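Local coordinates for protein serpin (Taeniopygia guttata, PDB 5HGC) that binds the steroid cortisol and has the fold of the serpins, a family whose members generally act as inhibitors of serine proteases, at residues G93-N98 against V173-S178; N230-A235 against I359-T364. All coordinates share one frame; numbering follows the deposited sequence.

Interaction 1: residues G93-N98 against V173-S178; sequences GGVQLN and VYFKGS. Unlike the reference sequence in segment 173-178: Ser178 (reference Asn).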
# COMPACT_ATOMS: atom_id res chain seq x y z
N GLY A 93 -6.93 15.65 9.25
CA GLY A 93 -7.30 14.25 9.57
C GLY A 93 -6.18 13.35 10.12
O GLY A 93 -5.06 13.81 10.40
N GLY A 94 -6.47 12.07 10.24
CA GLY A 94 -5.61 11.17 11.01
C GLY A 94 -4.42 10.48 10.39
O GLY A 94 -3.74 9.72 11.08
N VAL A 95 -4.15 10.71 9.10
CA VAL A 95 -3.16 9.93 8.38
C VAL A 95 -2.19 10.80 7.61
O VAL A 95 -0.99 10.65 7.78
CB VAL A 95 -3.80 8.91 7.43
CG1 VAL A 95 -2.75 7.99 6.81
CG2 VAL A 95 -4.80 8.04 8.18
N GLN A 96 -2.72 11.73 6.81
CA GLN A 96 -1.91 12.57 5.90
C GLN A 96 -1.02 11.70 5.05
O GLN A 96 0.20 11.80 5.12
CB GLN A 96 -1.08 13.64 6.64
CG GLN A 96 -1.90 14.78 7.23
CD GLN A 96 -1.29 15.33 8.50
OE1 GLN A 96 -0.69 16.41 8.51
NE2 GLN A 96 -1.43 14.57 9.59
N LEU A 97 -1.64 10.84 4.27
CA LEU A 97 -0.93 9.79 3.58
C LEU A 97 -0.25 10.40 2.34
O LEU A 97 0.81 9.95 1.92
CB LEU A 97 -1.94 8.72 3.21
CG LEU A 97 -1.47 7.51 2.44
CD1 LEU A 97 -0.44 6.70 3.22
CD2 LEU A 97 -2.71 6.70 2.06
N ASN A 98 -0.88 11.45 1.81
CA ASN A 98 -0.49 12.09 0.58
C ASN A 98 -0.33 11.15 -0.62
O ASN A 98 0.66 11.16 -1.32
CB ASN A 98 0.67 13.08 0.82
CG ASN A 98 0.26 14.19 1.83
OD1 ASN A 98 -0.87 14.70 1.79
ND2 ASN A 98 1.17 14.53 2.75
N VAL A 173 3.22 6.88 -3.33
CA VAL A 173 2.85 7.25 -1.94
C VAL A 173 4.06 7.02 -1.07
O VAL A 173 4.70 5.97 -1.18
CB VAL A 173 1.61 6.48 -1.43
CG1 VAL A 173 1.79 4.98 -1.61
CG2 VAL A 173 1.29 6.88 -0.01
N TYR A 174 4.38 8.03 -0.27
CA TYR A 174 5.41 7.97 0.76
C TYR A 174 4.69 8.13 2.13
O TYR A 174 3.74 8.93 2.25
CB TYR A 174 6.48 9.07 0.59
CG TYR A 174 7.35 9.27 1.84
CD1 TYR A 174 8.53 8.49 2.04
CD2 TYR A 174 6.99 10.20 2.85
CE1 TYR A 174 9.34 8.69 3.17
CE2 TYR A 174 7.78 10.36 4.01
CZ TYR A 174 8.93 9.61 4.15
OH TYR A 174 9.70 9.79 5.27
N PHE A 175 5.17 7.40 3.15
CA PHE A 175 4.65 7.56 4.48
C PHE A 175 5.78 7.42 5.50
O PHE A 175 6.72 6.62 5.31
CB PHE A 175 3.50 6.55 4.73
CG PHE A 175 2.84 6.65 6.10
CD1 PHE A 175 1.95 7.72 6.41
CD2 PHE A 175 3.09 5.69 7.09
CE1 PHE A 175 1.34 7.82 7.68
CE2 PHE A 175 2.49 5.79 8.35
CZ PHE A 175 1.61 6.86 8.66
N LYS A 176 5.68 8.20 6.56
CA LYS A 176 6.44 7.99 7.80
C LYS A 176 5.49 8.29 8.95
O LYS A 176 4.89 9.40 9.06
CB LYS A 176 7.67 8.88 7.87
CG LYS A 176 8.41 8.86 9.20
CD LYS A 176 9.87 9.27 9.02
CE LYS A 176 10.60 9.25 10.34
NZ LYS A 176 11.85 10.04 10.37
N GLY A 177 5.30 7.31 9.80
CA GLY A 177 4.36 7.55 10.85
C GLY A 177 5.06 8.15 12.05
O GLY A 177 6.26 7.93 12.26
N SER A 178 4.31 8.88 12.85
CA SER A 178 4.77 9.14 14.19
C SER A 178 4.20 8.10 15.21
O SER A 178 2.96 7.91 15.30
CB SER A 178 4.42 10.56 14.60
OG SER A 178 5.04 10.87 15.81
O HOH W 1 2.61 10.66 4.07
O HOH W 2 2.91 10.36 -0.19
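Leu97 is the residue of the irregular loop 93-98 most deeply engaged with the last part of strand 167-176, through CG and CD1. From CB the chain sets CG anti to the backbone N (chi1 178°), which brings the branch point to Val173 CG2, at 3.7 Å from Leu97 CG. The second torsion (chi2 62°) then swings CD1 forward, so that Leu97 CD1 also lies 3.7 Å from Val173 CG2 and reaches CD1 of the Phe175 ring at 4.1 Å. Leucine suits the place because one branch, CD1, fits between Val173 CG2 and the Phe175 ring. Val173 answers with a single methyl, CG2, held anti to its own backbone N and pointed at the loop. Phe175 runs about perpendicular to both Leu97 and Val95; Val95 O approaches the edge of its ring, in plane, 3.7 Å from CE1, where the slightly positive C-H rim suits a carbonyl oxygen.

No direct hydrogen bond joins the two backbones, and Leu97 O and Tyr174 O, both acceptors, stand 3.1 Å apart. Two waters make the polar connection instead. Water 1 bridges Gln96 O and Tyr174 O, while water 2 accepts from Tyr174 N at 2.8 Å and bonds to Asn98 O. The backbone N and O of Tyr174 are thus both joined to the loop through water, whereas its hydroxyl bonds Asp324.

Around this apolar cluster, Leu88 of helix 74-89 packs on Val95 and Leu97, and Phe369 of strand 366-373 touches Leu97 and Val173. Strand 167-176 corresponds to a central strand of serpin sheet A, parallel to strand 316-325, and the loop leads from helix 74-89 past the C-terminal part of strand 167-176 and on into strand 100-106.

Interaction 2: residues N230-A235 against I359-T364; sequences NGSATA and IFDRDT. With HCY ((11alpha,14beta)-11,17,21-trihydroxypregn-4-ene-3,20-dione), chain B.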
# COMPACT_ATOMS: atom_id res chain seq x y z
N ASN A 230 0.40 7.86 16.06
CA ASN A 230 -0.37 9.09 16.34
C ASN A 230 -1.30 9.30 15.19
O ASN A 230 -0.91 9.12 14.03
CB ASN A 230 0.54 10.30 16.47
CG ASN A 230 1.24 10.33 17.79
OD1 ASN A 230 2.41 10.76 17.87
ND2 ASN A 230 0.56 9.85 18.86
N GLY A 231 -2.52 9.69 15.49
CA GLY A 231 -3.50 9.82 14.43
C GLY A 231 -4.29 8.54 14.42
O GLY A 231 -4.58 7.98 15.45
N SER A 232 -4.67 8.07 13.26
CA SER A 232 -5.54 6.90 13.21
C SER A 232 -4.88 5.66 12.56
O SER A 232 -5.51 4.60 12.56
CB SER A 232 -6.84 7.25 12.49
OG SER A 232 -6.51 7.83 11.23
N ALA A 233 -3.67 5.80 12.00
CA ALA A 233 -2.96 4.66 11.38
C ALA A 233 -2.49 3.72 12.46
O ALA A 233 -2.24 4.14 13.55
CB ALA A 233 -1.76 5.08 10.52
N THR A 234 -2.37 2.44 12.13
CA THR A 234 -1.86 1.45 13.05
C THR A 234 -1.00 0.43 12.29
O THR A 234 -1.24 0.19 11.11
CB THR A 234 -3.06 0.77 13.78
OG1 THR A 234 -2.58 0.02 14.91
CG2 THR A 234 -3.92 -0.12 12.83
N ALA A 235 0.02 -0.12 12.94
CA ALA A 235 0.89 -1.12 12.28
C ALA A 235 0.81 -2.51 12.94
O ALA A 235 1.00 -2.61 14.15
CB ALA A 235 2.30 -0.61 12.24
N ILE A 359 0.06 -1.89 7.44
CA ILE A 359 -0.32 -0.60 8.00
C ILE A 359 -1.71 -0.31 7.58
O ILE A 359 -2.00 -0.39 6.39
CB ILE A 359 0.64 0.49 7.58
CG1 ILE A 359 2.07 0.08 8.02
CG2 ILE A 359 0.20 1.81 8.15
CD1 ILE A 359 3.23 0.91 7.46
N PHE A 360 -2.57 -0.02 8.54
CA PHE A 360 -3.99 0.27 8.28
C PHE A 360 -4.40 1.66 8.81
O PHE A 360 -3.75 2.23 9.75
CB PHE A 360 -4.92 -0.75 8.94
CG PHE A 360 -4.61 -2.19 8.62
CD1 PHE A 360 -3.70 -2.93 9.43
CD2 PHE A 360 -5.23 -2.83 7.53
CE1 PHE A 360 -3.42 -4.26 9.15
CE2 PHE A 360 -4.94 -4.16 7.27
CZ PHE A 360 -4.04 -4.88 8.08
N ASP A 361 -5.50 2.18 8.24
CA ASP A 361 -6.19 3.29 8.88
C ASP A 361 -7.41 2.81 9.72
O ASP A 361 -8.30 2.17 9.15
CB ASP A 361 -6.60 4.35 7.84
CG ASP A 361 -7.37 5.52 8.46
OD1 ASP A 361 -7.10 5.87 9.65
OD2 ASP A 361 -8.28 6.07 7.75
N ARG A 362 -7.43 3.14 11.02
CA ARG A 362 -8.55 2.81 11.93
C ARG A 362 -9.84 3.59 11.68
O ARG A 362 -10.91 3.04 11.95
CB ARG A 362 -8.18 2.89 13.41
CG ARG A 362 -7.16 1.88 13.90
CD ARG A 362 -6.67 2.33 15.28
NE ARG A 362 -5.61 3.33 15.14
CZ ARG A 362 -5.05 4.01 16.14
NH1 ARG A 362 -5.52 3.81 17.39
NH2 ARG A 362 -4.06 4.90 15.90
N ASP A 363 -9.76 4.82 11.16
CA ASP A 363 -10.95 5.61 10.72
C ASP A 363 -11.67 5.13 9.48
O ASP A 363 -12.88 5.28 9.38
CB ASP A 363 -10.60 7.06 10.50
CG ASP A 363 -10.28 7.77 11.79
OD1 ASP A 363 -10.66 7.31 12.92
OD2 ASP A 363 -9.61 8.80 11.67
N THR A 364 -10.97 4.50 8.55
CA THR A 364 -11.64 3.98 7.34
C THR A 364 -11.52 2.48 7.18
O THR A 364 -12.00 1.92 6.17
CB THR A 364 -11.03 4.61 6.09
OG1 THR A 364 -9.60 4.40 6.12
CG2 THR A 364 -11.34 6.08 6.01
C1 HCY B . -12.30 -6.63 9.28
C2 HCY B . -13.09 -7.41 8.23
C3 HCY B . -13.04 -6.74 6.87
C4 HCY B . -12.05 -5.68 6.58
C5 HCY B . -10.99 -5.53 7.38
C6 HCY B . -9.77 -4.79 6.86
C7 HCY B . -9.29 -3.76 7.90
C8 HCY B . -9.26 -4.23 9.36
C9 HCY B . -10.60 -4.89 9.73
C10 HCY B . -10.96 -6.08 8.81
C12 HCY B . -10.34 -4.00 12.21
C11 HCY B . -10.80 -5.14 11.27
C13 HCY B . -8.96 -3.42 11.78
C14 HCY B . -9.02 -3.06 10.29
C15 HCY B . -7.89 -2.09 10.08
C16 HCY B . -7.77 -1.31 11.38
C17 HCY B . -8.64 -2.05 12.42
C18 HCY B . -7.77 -4.38 12.09
C19 HCY B . -9.93 -7.22 8.78
C20 HCY B . -8.00 -2.09 13.80
C21 HCY B . -8.86 -2.03 15.05
O1 HCY B . -13.78 -7.14 5.99
O2 HCY B . -10.00 -6.30 11.53
O3 HCY B . -9.85 -1.29 12.65
O4 HCY B . -6.79 -2.17 13.93
O5 HCY B . -8.22 -2.95 15.93
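Arg362 wraps its long side chain round the carbonyl end of Ser232, and these two residues together with Thr234 supply the bulk of the buried surface. Ser232 O is gripped twice: by Arg362 N, 2.9 Å away and nearly straight (N-H...O 163°), and by Arg362 NE, also 2.9 Å away, which sits well above the carbonyl plane. A bend at chi3 (-83°) folds the guanidinium back over the turn, so that Arg362 NH2 reaches Ala233 O at 3.1 Å, arginine having the reach and the N-H donors for two successive carbonyls. An alanine here, without the NE and NH2 bonds, would probably leave the turn at Ser232 less firmly tied to the end of strand 355-361. Ser232 suits its place by being small and a donor: its OG, tucked between backbone N and carbonyl carbon, gives its proton to Asp361 OD1 at 2.6 Å. The other carboxylate oxygen takes the Thr364 hydroxyl, and a weak Asx-turn bond from Asp363 N to Asp361 OD1 helps shape the chain reversal after the strand.

Strands 233-240 and 355-361 run antiparallel as neighbours in serpin sheet B. Thr234 and Phe360 form its hydrogen-bonded pair here: Thr234 N to Phe360 O is 2.8 Å, and Phe360 N meets Thr234 O almost along the C=O axis. Their side chains lie on the same face, the one facing cortisol, which also contacts residues of helices 12-29 and 254-263. Thr234 points its methyl, CG2, to O4 of the steroid at 3.7 Å, while its hydroxyl, anti to the backbone N, bonds His228 and Arg226; Arg226 also binds the steroid. Phe360 rests its CB and the root of its ring beside the five-membered ring, with C15 3.5 Å from CB.

Interactions 1 and 2 lie about 9 Å apart between centres, on the same side of the chain's centre, and follow one another along the sequence: the first closes before the second opens. They meet at the turn before strand 233-240, where Gly94 O lies 2.9 Å from Ser232 N and Ser178 O 2.7 Å from Asn230 N, both probable hydrogen bonds. Val95 CG2 packs against Ser232 OG and Asp361 OD1. Helix 74-89 and strand 366-373 touch both contacts. The loop 93-98 thus touches a sheet A strand on one hand and, on the other, the start of the sheet B strands whose Thr234 and Phe360 line the cortisol pocket.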